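Local coordinates for protein acyl-ACP thioesterase (PDB 2ESS) that probably hydrolyses the thioester of fatty acyl chains carried on acyl carrier protein, releasing free fatty acids, at residues W60-L65 / S112-I117; V176-Y181 / M204-E209. All coordinates share one frame; numbering follows the deposited sequence. Where two conformers were deposited one is given.

Overall arrangement
Both contacts reach one antiparallel sheet, in which strands 58-69 and 199-206 are neighbours. Contact 1 pairs two strands of the N-terminal hotdog-family region; contact 2 sets the start of helix 178-186 against strand 199-206 and the loop after it, in the C-terminal region. Their centres lie about 11 Å apart, and the backbones meet directly: L65 O to M204 N is 2.8 Å, a probable hydrogen bond. Neither is wholly core or surface; each has three buried residues. Contact 1 buries 642 Å², through main-chain bonds and indole packing, whereas contact 2 buries 271 Å², through tyrosines and a water bound by E209, whose side chain touches the calcium ligand H175.

Contact 1. Residues W60-L65 / S112-I117; sequences WVLSRL and SVWAMI
A classic beta bulge sets both S63 and R64 against V113 alone, so the antiparallel register slips by one. V113 O accepts from both amides: S63 N at 2.8 Å, in the carbonyl plane, and R64 N at a longer 3.3 Å, with the donor tilted 19° from that plane. R64 O in turn accepts from V113 N. Beyond the bulge the pairing is regular, V61 and A115 forming a hydrogen-bonded pair through reciprocal backbone bonds.

W60, L62, L65, S112, W114 and M116 share one face of the sheet. L62 has CG anti to its backbone N (chi1 178°), and chi2 of 60° then turns CD1 over one face of the W114 indole, 3.9 Å from the six-membered-ring centroid: a CH-pi contact, offset toward the rim. W114 NE1 donates to S112 OG at 2.8 Å, close to the ring plane, which restrains the indole's rotation; S112 OG also bonds to the backbone O of R95. The selenium of selenomethionine M116 lies obliquely, 5.2 Å from the centroid of the W60 six-membered ring, a Met-aromatic contact. Helix 50-55 packs on this pair. The arrangement is an antiparallel strand pair with a classic bulge, within the sheet of the N-terminal hotdog-family region.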
ATOM      1  N   TRP A  60      15.120 -15.969  -6.856  1.00 32.75           N
ATOM      2  CA  TRP A  60      15.762 -15.009  -5.976  1.00 32.26           C
ATOM      3  C   TRP A  60      14.989 -14.913  -4.681  1.00 34.70           C
ATOM      4  O   TRP A  60      13.758 -14.926  -4.713  1.00 33.47           O
ATOM      5  CB  TRP A  60      15.726 -13.621  -6.610  1.00 32.14           C
ATOM      6  CG  TRP A  60      16.580 -13.451  -7.822  1.00 32.81           C
ATOM      7  CD1 TRP A  60      16.151 -13.163  -9.086  1.00 31.87           C
ATOM      8  CD2 TRP A  60      18.011 -13.458  -7.876  1.00 29.93           C
ATOM      9  NE1 TRP A  60      17.226 -13.024  -9.933  1.00 32.40           N
ATOM     10  CE2 TRP A  60      18.380 -13.169  -9.212  1.00 29.39           C
ATOM     11  CE3 TRP A  60      19.020 -13.639  -6.923  1.00 31.68           C
ATOM     12  CZ2 TRP A  60      19.711 -13.134  -9.623  1.00 37.09           C
ATOM     13  CZ3 TRP A  60      20.346 -13.581  -7.329  1.00 35.25           C
ATOM     14  CH2 TRP A  60      20.676 -13.341  -8.670  1.00 36.70           C
ATOM     15  N   VAL A  61      15.714 -14.822  -3.561  1.00 35.19           N
ATOM     16  CA  VAL A  61      15.078 -14.549  -2.272  0.50 35.74           C
ATOM     17  C   VAL A  61      15.808 -13.417  -1.574  1.00 33.36           C
ATOM     18  O   VAL A  61      17.012 -13.398  -1.515  1.00 34.02           O
ATOM     19  CB  VAL A  61      14.995 -15.799  -1.350  0.50 35.23           C
ATOM     20  CG1 VAL A  61      13.974 -16.788  -1.893  0.50 34.99           C
ATOM     21  CG2 VAL A  61      16.345 -16.466  -1.186  0.50 35.98           C
ATOM     22  N   LEU A  62      15.032 -12.473  -1.050  1.00 33.26           N
ATOM     23  CA  LEU A  62      15.548 -11.322  -0.341  1.00 34.24           C
ATOM     24  C   LEU A  62      15.931 -11.765   1.053  1.00 34.99           C
ATOM     25  O   LEU A  62      15.086 -12.265   1.807  1.00 33.23           O
ATOM     26  CB  LEU A  62      14.488 -10.218  -0.233  1.00 35.59           C
ATOM     27  CG  LEU A  62      14.867  -8.936   0.531  1.00 39.01           C
ATOM     28  CD1 LEU A  62      16.087  -8.238  -0.117  1.00 35.42           C
ATOM     29  CD2 LEU A  62      13.639  -8.001   0.573  1.00 35.64           C
ATOM     30  N   SER A  63      17.187 -11.506   1.404  1.00 34.64           N
ATOM     31  CA  SER A  63      17.753 -11.906   2.693  1.00 36.32           C
ATOM     32  C   SER A  63      17.871 -10.714   3.648  1.00 33.51           C
ATOM     33  O   SER A  63      17.513 -10.811   4.804  1.00 32.41           O
ATOM     34  CB  SER A  63      19.135 -12.544   2.489  1.00 35.76           C
ATOM     35  OG  SER A  63      19.063 -13.612   1.574  1.00 50.00           O
ATOM     36  N   ARG A  64      18.413  -9.616   3.157  1.00 33.16           N
ATOM     37  CA  ARG A  64      18.688  -8.431   3.976  1.00 31.66           C
ATOM     38  C   ARG A  64      18.355  -7.137   3.202  1.00 34.02           C
ATOM     39  O   ARG A  64      18.537  -7.050   1.999  1.00 35.03           O
ATOM     40  CB  ARG A  64      20.141  -8.370   4.400  1.00 30.36           C
ATOM     41  CG  ARG A  64      20.680  -9.515   5.184  1.00 32.66           C
ATOM     42  CD  ARG A  64      22.024  -9.141   5.898  1.00 36.25           C
ATOM     43  NE  ARG A  64      22.578 -10.297   6.632  1.00 33.84           N
ATOM     44  CZ  ARG A  64      22.096 -10.734   7.789  1.00 40.14           C
ATOM     45  NH1 ARG A  64      21.084 -10.108   8.399  1.00 33.70           N
ATOM     46  NH2 ARG A  64      22.626 -11.799   8.351  1.00 42.10           N
ATOM     47  N   LEU A  65      17.881  -6.139   3.929  1.00 32.76           N
ATOM     48  CA  LEU A  65      17.590  -4.801   3.388  1.00 35.27           C
ATOM     49  C   LEU A  65      18.016  -3.756   4.412  1.00 37.06           C
ATOM     50  O   LEU A  65      17.605  -3.861   5.573  1.00 39.26           O
ATOM     51  CB  LEU A  65      16.105  -4.671   3.091  1.00 36.12           C
ATOM     52  CG  LEU A  65      15.578  -3.360   2.525  1.00 40.12           C
ATOM     53  CD1 LEU A  65      16.257  -2.991   1.151  1.00 37.05           C
ATOM     54  CD2 LEU A  65      14.085  -3.415   2.429  1.00 40.26           C
ATOM     55  N   SER A 112      20.606  -4.077  -0.486  1.00 34.50           N
ATOM     56  CA  SER A 112      19.804  -5.310  -0.415  1.00 33.61           C
ATOM     57  C   SER A 112      20.700  -6.493  -0.767  1.00 34.84           C
ATOM     58  O   SER A 112      21.665  -6.359  -1.542  1.00 35.35           O
ATOM     59  CB  SER A 112      18.574  -5.250  -1.322  1.00 35.40           C
ATOM     60  OG  SER A 112      18.884  -5.107  -2.710  1.00 34.05           O
ATOM     61  N   VAL A 113      20.426  -7.634  -0.144  1.00 32.96           N
ATOM     62  CA  VAL A 113      21.236  -8.854  -0.319  1.00 31.60           C
ATOM     63  C   VAL A 113      20.236  -9.954  -0.657  1.00 31.09           C
ATOM     64  O   VAL A 113      19.232 -10.134   0.033  1.00 32.04           O
ATOM     65  CB  VAL A 113      22.062  -9.223   0.936  1.00 30.29           C
ATOM     66  CG1 VAL A 113      22.836 -10.585   0.732  1.00 32.23           C
ATOM     67  CG2 VAL A 113      22.987  -8.036   1.371  1.00 31.80           C
ATOM     68  N   TRP A 114      20.483 -10.610  -1.773  1.00 31.51           N
ATOM     69  CA  TRP A 114      19.543 -11.589  -2.349  1.00 33.01           C
ATOM     70  C   TRP A 114      20.251 -12.915  -2.501  1.00 33.28           C
ATOM     71  O   TRP A 114      21.364 -12.956  -3.021  1.00 35.65           O
ATOM     72  CB  TRP A 114      19.079 -11.130  -3.747  1.00 32.92           C
ATOM     73  CG  TRP A 114      18.381  -9.816  -3.734  1.00 33.30           C
ATOM     74  CD1 TRP A 114      18.947  -8.578  -3.642  1.00 36.03           C
ATOM     75  CD2 TRP A 114      16.984  -9.614  -3.801  1.00 29.11           C
ATOM     76  NE1 TRP A 114      17.982  -7.639  -3.625  1.00 35.57           N
ATOM     77  CE2 TRP A 114      16.763  -8.240  -3.740  1.00 33.24           C
ATOM     78  CE3 TRP A 114      15.886 -10.473  -3.945  1.00 29.68           C
ATOM     79  CZ2 TRP A 114      15.486  -7.684  -3.815  1.00 37.51           C
ATOM     80  CZ3 TRP A 114      14.623  -9.922  -3.987  1.00 38.03           C
ATOM     81  CH2 TRP A 114      14.437  -8.549  -3.921  1.00 33.09           C
ATOM     82  N   ALA A 115      19.601 -14.013  -2.112  1.00 34.80           N
ATOM     83  CA  ALA A 115      20.155 -15.339  -2.370  1.00 35.08           C
ATOM     84  C   ALA A 115      19.515 -15.892  -3.655  1.00 34.14           C
ATOM     85  O   ALA A 115      18.423 -15.530  -4.000  1.00 32.57           O
ATOM     86  CB  ALA A 115      19.894 -16.307  -1.204  1.00 33.47           C
HETATM   87  N   MSE A 116      20.228 -16.754  -4.355  1.00 35.98           N
HETATM   88  CA  MSE A 116      19.623 -17.562  -5.428  1.00 41.43           C
HETATM   89  C   MSE A 116      19.495 -19.006  -4.965  1.00 41.21           C
HETATM   90  O   MSE A 116      20.470 -19.587  -4.546  1.00 44.19           O
HETATM   91  CB  MSE A 116      20.445 -17.529  -6.687  1.00 43.93           C
HETATM   92  CG  MSE A 116      19.918 -18.531  -7.687  1.00 47.49           C
HETATM   93 SE   MSE A 116      20.574 -18.257  -9.456  0.75 51.62          SE
HETATM   94  CE  MSE A 116      22.343 -16.914  -9.007  1.00 42.57           C
ATOM     95  N   ILE A 117      18.302 -19.568  -5.022  1.00 40.78           N
ATOM     96  CA  ILE A 117      18.101 -20.937  -4.543  1.00 43.44           C
ATOM     97  C   ILE A 117      17.484 -21.805  -5.629  1.00 40.24           C
ATOM     98  O   ILE A 117      16.680 -21.324  -6.450  1.00 37.41           O
ATOM     99  CB  ILE A 117      17.214 -21.004  -3.256  1.00 44.36           C
ATOM    100  CG1 ILE A 117      15.772 -20.624  -3.531  1.00 48.59           C
ATOM    101  CG2 ILE A 117      17.758 -20.079  -2.147  1.00 49.05           C
ATOM    102  CD1 ILE A 117      14.819 -21.242  -2.546  1.00 54.87           C
TER

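Contact 2. Residues V176-Y181 / M204-E209; sequences VNSIRY and MAYVAE
Y206 and Y181 join strand 199-206 to the start of helix 178-186, a helix-on-sheet packing within the C-terminal hotdog-family region. The direct polar link is Y206 OH donating to S178 O at 2.9 Å. The hydroxyl stands above the carbonyl plane, 46° out of it, and the C=O...O angle is 114°, so the approach is strongly bent.

Apolar contacts lie beside it. Y181 CD2 meets Y206 CE1 at 4.0 Å, lying at the edge of the Y206 ring and near its plane, and Y181 CB touches the methyl CE of selenomethionine M204. V176 CG1 sits over the centre of the Y181 ring, 3.7 Å above its plane. I182, from the same helix, also packs on M204 and Y206.

The helix start is capped by N177, whose OD1 accepts from R180 N at 3.0 Å and, weakly, from I179 N. F18 of the second subunit packs against N177, S178 and I179.

A water joins the segments through Y181, V176 and E209, and the side chain of E209 touches H175, a calcium ligand. Y181 OH, which also bonds to S210 OG, donates to the water, and the water donates to V176 O at 2.8 Å and to E209 OE1 at 2.6 Å.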
ATOM      1  N   VAL A 176       3.309 -14.114   4.485  1.00 32.44           N
ATOM      2  CA  VAL A 176       3.320 -12.747   4.894  1.00 33.96           C
ATOM      3  C   VAL A 176       4.394 -12.027   4.112  1.00 34.48           C
ATOM      4  O   VAL A 176       5.541 -12.455   4.069  1.00 33.17           O
ATOM      5  CB  VAL A 176       3.541 -12.606   6.412  1.00 33.52           C
ATOM      6  CG1 VAL A 176       3.716 -11.116   6.778  1.00 31.85           C
ATOM      7  CG2 VAL A 176       2.399 -13.186   7.109  1.00 29.09           C
ATOM      8  N   ASN A 177       4.015 -10.940   3.459  1.00 35.84           N
ATOM      9  CA  ASN A 177       4.921 -10.311   2.540  1.00 37.96           C
ATOM     10  C   ASN A 177       5.952  -9.417   3.254  1.00 36.97           C
ATOM     11  O   ASN A 177       5.775  -9.011   4.416  1.00 35.10           O
ATOM     12  CB  ASN A 177       4.156  -9.711   1.324  1.00 38.90           C
ATOM     13  CG  ASN A 177       3.654  -8.308   1.537  1.00 44.16           C
ATOM     14  OD1 ASN A 177       4.340  -7.492   2.096  1.00 40.66           O
ATOM     15  ND2 ASN A 177       2.464  -7.999   0.992  1.00 41.23           N
ATOM     16  N   SER A 178       7.065  -9.204   2.562  1.00 37.88           N
ATOM     17  CA  SER A 178       8.199  -8.441   3.058  1.00 41.16           C
ATOM     18  C   SER A 178       7.852  -7.083   3.652  1.00 39.87           C
ATOM     19  O   SER A 178       8.410  -6.667   4.688  1.00 39.31           O
ATOM     20  CB  SER A 178       9.150  -8.181   1.889  1.00 43.12           C
ATOM     21  OG  SER A 178       9.585  -9.384   1.334  1.00 52.33           O
ATOM     22  N   ILE A 179       6.928  -6.392   2.979  1.00 38.46           N
ATOM     23  CA  ILE A 179       6.526  -5.043   3.343  1.00 38.66           C
ATOM     24  C   ILE A 179       5.599  -5.024   4.545  1.00 36.73           C
ATOM     25  O   ILE A 179       5.636  -4.099   5.345  1.00 34.90           O
ATOM     26  CB  ILE A 179       5.841  -4.344   2.135  1.00 42.10           C
ATOM     27  CG1 ILE A 179       6.798  -4.307   0.956  1.00 46.22           C
ATOM     28  CG2 ILE A 179       5.443  -2.931   2.463  1.00 42.73           C
ATOM     29  CD1 ILE A 179       8.171  -3.825   1.313  1.00 38.62           C
ATOM     30  N   ARG A 180       4.750  -6.035   4.670  1.00 35.05           N
ATOM     31  CA  ARG A 180       3.846  -6.108   5.786  1.00 32.43           C
ATOM     32  C   ARG A 180       4.608  -6.287   7.082  1.00 32.65           C
ATOM     33  O   ARG A 180       4.211  -5.728   8.088  1.00 32.49           O
ATOM     34  CB  ARG A 180       2.839  -7.239   5.596  1.00 34.84           C
ATOM     35  CG  ARG A 180       1.841  -6.936   4.481  1.00 38.38           C
ATOM     36  CD  ARG A 180       0.831  -5.929   4.951  1.00 38.94           C
ATOM     37  NE  ARG A 180       0.124  -5.319   3.837  1.00 50.70           N
ATOM     38  CZ  ARG A 180      -0.892  -4.465   3.990  1.00 57.68           C
ATOM     39  NH1 ARG A 180      -1.329  -4.148   5.208  1.00 58.65           N
ATOM     40  NH2 ARG A 180      -1.488  -3.942   2.926  1.00 60.95           N
ATOM     41  N   TYR A 181       5.728  -7.015   7.065  1.00 32.20           N
ATOM     42  CA  TYR A 181       6.554  -7.080   8.269  1.00 33.14           C
ATOM     43  C   TYR A 181       7.074  -5.710   8.706  1.00 33.21           C
ATOM     44  O   TYR A 181       7.136  -5.437   9.897  1.00 30.62           O
ATOM     45  CB  TYR A 181       7.740  -7.988   8.081  1.00 35.50           C
ATOM     46  CG  TYR A 181       7.476  -9.467   8.039  1.00 35.98           C
ATOM     47  CD1 TYR A 181       7.009 -10.171   9.167  1.00 34.74           C
ATOM     48  CD2 TYR A 181       7.749 -10.192   6.888  1.00 36.16           C
ATOM     49  CE1 TYR A 181       6.818 -11.566   9.129  1.00 35.40           C
ATOM     50  CE2 TYR A 181       7.564 -11.579   6.847  1.00 35.02           C
ATOM     51  CZ  TYR A 181       7.112 -12.262   7.967  1.00 31.02           C
ATOM     52  OH  TYR A 181       6.975 -13.638   7.849  1.00 34.83           O
HETATM   53  N   MSE A 204      16.138  -4.771   7.830  1.00 28.78           N
HETATM   54  CA  MSE A 204      15.318  -5.976   7.894  1.00 31.85           C
HETATM   55  C   MSE A 204      16.226  -7.146   7.562  1.00 33.02           C
HETATM   56  O   MSE A 204      17.092  -7.050   6.648  1.00 33.16           O
HETATM   57  CB  MSE A 204      14.242  -5.947   6.831  1.00 34.14           C
HETATM   58  CG  MSE A 204      13.180  -4.907   7.077  1.00 38.27           C
HETATM   59 SE   MSE A 204      12.168  -5.397   8.755  0.75 39.87          SE
HETATM   60  CE  MSE A 204      11.658  -7.318   8.516  1.00 38.67           C
ATOM     61  N   ALA A 205      16.033  -8.232   8.309  1.00 32.71           N
ATOM     62  CA  ALA A 205      16.607  -9.545   7.976  1.00 32.65           C
ATOM     63  C   ALA A 205      15.466 -10.544   7.879  1.00 33.07           C
ATOM     64  O   ALA A 205      14.703 -10.714   8.818  1.00 33.20           O
ATOM     65  CB  ALA A 205      17.605  -9.991   9.046  1.00 32.27           C
ATOM     66  N   TYR A 206      15.377 -11.241   6.760  1.00 31.21           N
ATOM     67  CA  TYR A 206      14.214 -12.107   6.494  1.00 31.35           C
ATOM     68  C   TYR A 206      14.713 -13.502   6.705  1.00 32.60           C
ATOM     69  O   TYR A 206      15.564 -13.997   5.963  1.00 33.61           O
ATOM     70  CB  TYR A 206      13.674 -11.899   5.074  1.00 31.39           C
ATOM     71  CG  TYR A 206      13.059 -10.539   4.905  1.00 34.97           C
ATOM     72  CD1 TYR A 206      11.769 -10.279   5.405  1.00 38.41           C
ATOM     73  CD2 TYR A 206      13.753  -9.504   4.315  1.00 36.99           C
ATOM     74  CE1 TYR A 206      11.196  -9.016   5.314  1.00 36.42           C
ATOM     75  CE2 TYR A 206      13.167  -8.238   4.207  1.00 30.75           C
ATOM     76  CZ  TYR A 206      11.899  -8.012   4.687  1.00 33.93           C
ATOM     77  OH  TYR A 206      11.348  -6.755   4.580  1.00 36.81           O
ATOM     78  N   VAL A 207      14.219 -14.125   7.759  1.00 33.76           N
ATOM     79  CA  VAL A 207      14.758 -15.396   8.217  1.00 35.28           C
ATOM     80  C   VAL A 207      13.939 -16.612   7.757  1.00 37.57           C
ATOM     81  O   VAL A 207      14.495 -17.633   7.395  1.00 35.92           O
ATOM     82  CB  VAL A 207      14.919 -15.372   9.747  1.00 34.92           C
ATOM     83  CG1 VAL A 207      15.557 -16.680  10.257  1.00 38.28           C
ATOM     84  CG2 VAL A 207      15.728 -14.125  10.148  1.00 33.90           C
ATOM     85  N   ALA A 208      12.624 -16.505   7.815  1.00 34.62           N
ATOM     86  CA  ALA A 208      11.735 -17.620   7.562  1.00 33.01           C
ATOM     87  C   ALA A 208      10.363 -17.054   7.256  1.00 33.25           C
ATOM     88  O   ALA A 208      10.129 -15.844   7.425  1.00 34.34           O
ATOM     89  CB  ALA A 208      11.673 -18.533   8.734  1.00 29.69           C
ATOM     90  N   GLU A 209       9.462 -17.924   6.818  1.00 35.26           N
ATOM     91  CA  GLU A 209       8.159 -17.521   6.317  1.00 37.71           C
ATOM     92  C   GLU A 209       7.097 -17.702   7.367  1.00 36.81           C
ATOM     93  O   GLU A 209       7.199 -18.582   8.204  1.00 36.90           O
ATOM     94  CB  GLU A 209       7.769 -18.328   5.065  1.00 38.05           C
ATOM     95  CG  GLU A 209       8.725 -18.210   3.921  1.00 44.27           C
ATOM     96  CD  GLU A 209       8.771 -16.815   3.246  1.00 65.30           C
ATOM     97  OE1 GLU A 209       8.163 -15.843   3.754  1.00 71.94           O
ATOM     98  OE2 GLU A 209       9.433 -16.689   2.182  1.00 72.70           O
TER
HETATM   99  O   HOH W   1       6.715 -14.539   5.497  1.00 26.69           O